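Side-chain contact in CAS6A (PDB 4C97), which probably acts as a CRISPR-associated endoribonuclease that recognises and processes CRISPR RNA in antiviral defence: residues Val86-Gly89 with Pro90-Val94. The protein carries 1 engineered substitution. Numbering follows the deposited sequence.
Sequences VRLG and PPFRV
V86 and F92 form a hydrogen-bonded antiparallel pair, V86 N to F92 O and F92 N to V86 O both at 2.8 Å and nearly straight, and a third bond, L88 N to P90 O at 2.9 Å, closes the tight end of this beta hairpin. R87 and P91 make the next, non-hydrogen-bonded pair, a position that asks for no N-H toward strand 85-87 and so tolerates proline. At the turn G89 takes phi 94° and psi -106°, where a side chain would run into the carbonyl before it and the ring of P90. On the exposed face R87, bent at chi3 (72°), lies side by side with P91, its guanidinium oblique to the proline ring and R87 NH1 3.9 Å from P91 CB. The buried face is apolar: CG2 of V86 meets CG2 of V94 at 3.8 Å, both beta-branched residues at home in strands, while L88 crosses F92 at about a right angle, L88 CD1 4.1 Å from F92 CD2. L88, F92 and V94 also rest on L14 of strand 6-15, and V86 and L88 reach F28, so the hairpin, at the edge of the N-terminal ferredoxin-like (RAMP) sheet, packs its apolar face against helix 22-36.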
ATOM      1  N   VAL A  86       8.324  16.162 -14.681  1.00 27.43           N
ATOM      2  CA  VAL A  86       7.166  16.332 -13.812  1.00 26.32           C
ATOM      3  C   VAL A  86       7.633  16.892 -12.486  1.00 32.13           C
ATOM      4  O   VAL A  86       8.746  16.611 -12.046  1.00 34.47           O
ATOM      5  CB  VAL A  86       6.456  14.983 -13.528  1.00 25.12           C
ATOM      6  CG1 VAL A  86       5.869  14.422 -14.803  1.00 30.66           C
ATOM      7  CG2 VAL A  86       7.419  13.984 -12.912  1.00 26.07           C
ATOM      8  N   ARG A  87       6.779  17.672 -11.840  1.00 25.11           N
ATOM      9  CA  ARG A  87       7.081  18.161 -10.508  1.00 24.23           C
ATOM     10  C   ARG A  87       6.410  17.275  -9.477  1.00 22.64           C
ATOM     11  O   ARG A  87       5.193  17.124  -9.482  1.00 23.61           O
ATOM     12  CB  ARG A  87       6.600  19.595 -10.343  1.00 25.01           C
ATOM     13  CG  ARG A  87       7.215  20.558 -11.360  1.00 26.88           C
ATOM     14  CD  ARG A  87       6.960  22.006 -10.991  1.00 33.78           C
ATOM     15  NE  ARG A  87       7.742  22.435  -9.832  1.00 32.24           N
ATOM     16  CZ  ARG A  87       9.021  22.799  -9.885  1.00 34.09           C
ATOM     17  NH1 ARG A  87       9.667  22.787 -11.036  1.00 37.15           N
ATOM     18  NH2 ARG A  87       9.647  23.176  -8.779  1.00 34.57           N
ATOM     19  N   LEU A  88       7.225  16.702  -8.596  1.00 21.82           N
ATOM     20  CA  LEU A  88       6.742  15.878  -7.500  1.00 20.40           C
ATOM     21  C   LEU A  88       7.302  16.483  -6.230  1.00 22.85           C
ATOM     22  O   LEU A  88       7.898  15.791  -5.407  1.00 19.86           O
ATOM     23  CB  LEU A  88       7.244  14.441  -7.652  1.00 19.99           C
ATOM     24  CG  LEU A  88       6.927  13.783  -8.991  1.00 20.65           C
ATOM     25  CD1 LEU A  88       7.575  12.413  -9.082  1.00 21.65           C
ATOM     26  CD2 LEU A  88       5.434  13.683  -9.209  1.00 25.07           C
ATOM     27  N   GLY A  89       7.114  17.788  -6.100  1.00 22.07           N
ATOM     28  CA  GLY A  89       7.916  18.595  -5.203  1.00 22.10           C
ATOM     29  C   GLY A  89       9.026  19.119  -6.084  1.00 23.65           C
ATOM     30  O   GLY A  89       8.788  19.979  -6.940  1.00 27.01           O
ATOM     31  N   PRO A  90      10.237  18.575  -5.931  1.00 24.65           N
ATOM     32  CA  PRO A  90      11.247  18.920  -6.937  1.00 29.13           C
ATOM     33  C   PRO A  90      10.847  18.411  -8.323  1.00 23.25           C
ATOM     34  O   PRO A  90      10.009  17.507  -8.431  1.00 21.76           O
ATOM     35  CB  PRO A  90      12.487  18.162  -6.465  1.00 26.10           C
ATOM     36  CG  PRO A  90      12.249  17.847  -5.025  1.00 29.21           C
ATOM     37  CD  PRO A  90      10.769  17.688  -4.881  1.00 25.77           C
ATOM     38  N   PRO A  91      11.468  18.956  -9.374  1.00 21.37           N
ATOM     39  CA  PRO A  91      11.258  18.441 -10.731  1.00 21.27           C
ATOM     40  C   PRO A  91      12.078  17.176 -10.974  1.00 28.01           C
ATOM     41  O   PRO A  91      13.224  17.092 -10.531  1.00 23.51           O
ATOM     42  CB  PRO A  91      11.774  19.572 -11.604  1.00 22.84           C
ATOM     43  CG  PRO A  91      12.824  20.241 -10.762  1.00 31.00           C
ATOM     44  CD  PRO A  91      12.330  20.152  -9.362  1.00 25.37           C
ATOM     45  N   PHE A  92      11.487  16.201 -11.658  1.00 27.66           N
ATOM     46  CA  PHE A  92      12.200  14.996 -12.066  1.00 22.78           C
ATOM     47  C   PHE A  92      11.860  14.699 -13.499  1.00 22.96           C
ATOM     48  O   PHE A  92      10.772  15.009 -13.964  1.00 28.80           O
ATOM     49  CB  PHE A  92      11.772  13.780 -11.231  1.00 19.96           C
ATOM     50  CG  PHE A  92      12.067  13.911  -9.764  1.00 18.96           C
ATOM     51  CD1 PHE A  92      13.301  13.535  -9.255  1.00 21.27           C
ATOM     52  CD2 PHE A  92      11.112  14.405  -8.900  1.00 19.29           C
ATOM     53  CE1 PHE A  92      13.576  13.653  -7.902  1.00 22.33           C
ATOM     54  CE2 PHE A  92      11.379  14.525  -7.544  1.00 22.68           C
ATOM     55  CZ  PHE A  92      12.614  14.152  -7.050  1.00 23.12           C
ATOM     56  N   ARG A  93      12.783  14.057 -14.192  1.00 24.08           N
ATOM     57  CA  ARG A  93      12.469  13.465 -15.467  1.00 23.90           C
ATOM     58  C   ARG A  93      12.104  11.993 -15.242  1.00 27.07           C
ATOM     59  O   ARG A  93      12.760  11.286 -14.476  1.00 22.40           O
ATOM     60  CB  ARG A  93      13.662  13.608 -16.406  1.00 27.96           C
ATOM     61  CG  ARG A  93      13.463  12.980 -17.753  1.00 57.00           C
ATOM     62  CD  ARG A  93      14.569  13.381 -18.706  1.00 70.26           C
ATOM     63  NE  ARG A  93      14.840  14.818 -18.639  1.00 74.33           N
ATOM     64  CZ  ARG A  93      14.128  15.752 -19.266  1.00 79.18           C
ATOM     65  NH1 ARG A  93      13.098  15.413 -20.030  1.00 72.78           N
ATOM     66  NH2 ARG A  93      14.451  17.033 -19.133  1.00 83.29           N
ATOM     67  N   VAL A  94      11.031  11.548 -15.876  1.00 23.15           N
ATOM     68  CA  VAL A  94      10.590  10.177 -15.726  1.00 25.76           C
ATOM     69  C   VAL A  94      11.333   9.315 -16.732  1.00 27.10           C
ATOM     70  O   VAL A  94      11.094   9.403 -17.937  1.00 27.43           O
ATOM     71  CB  VAL A  94       9.070  10.052 -15.926  1.00 23.96           C
ATOM     72  CG1 VAL A  94       8.626   8.600 -15.853  1.00 24.50           C
ATOM     73  CG2 VAL A  94       8.326  10.876 -14.881  1.00 21.25           C
TER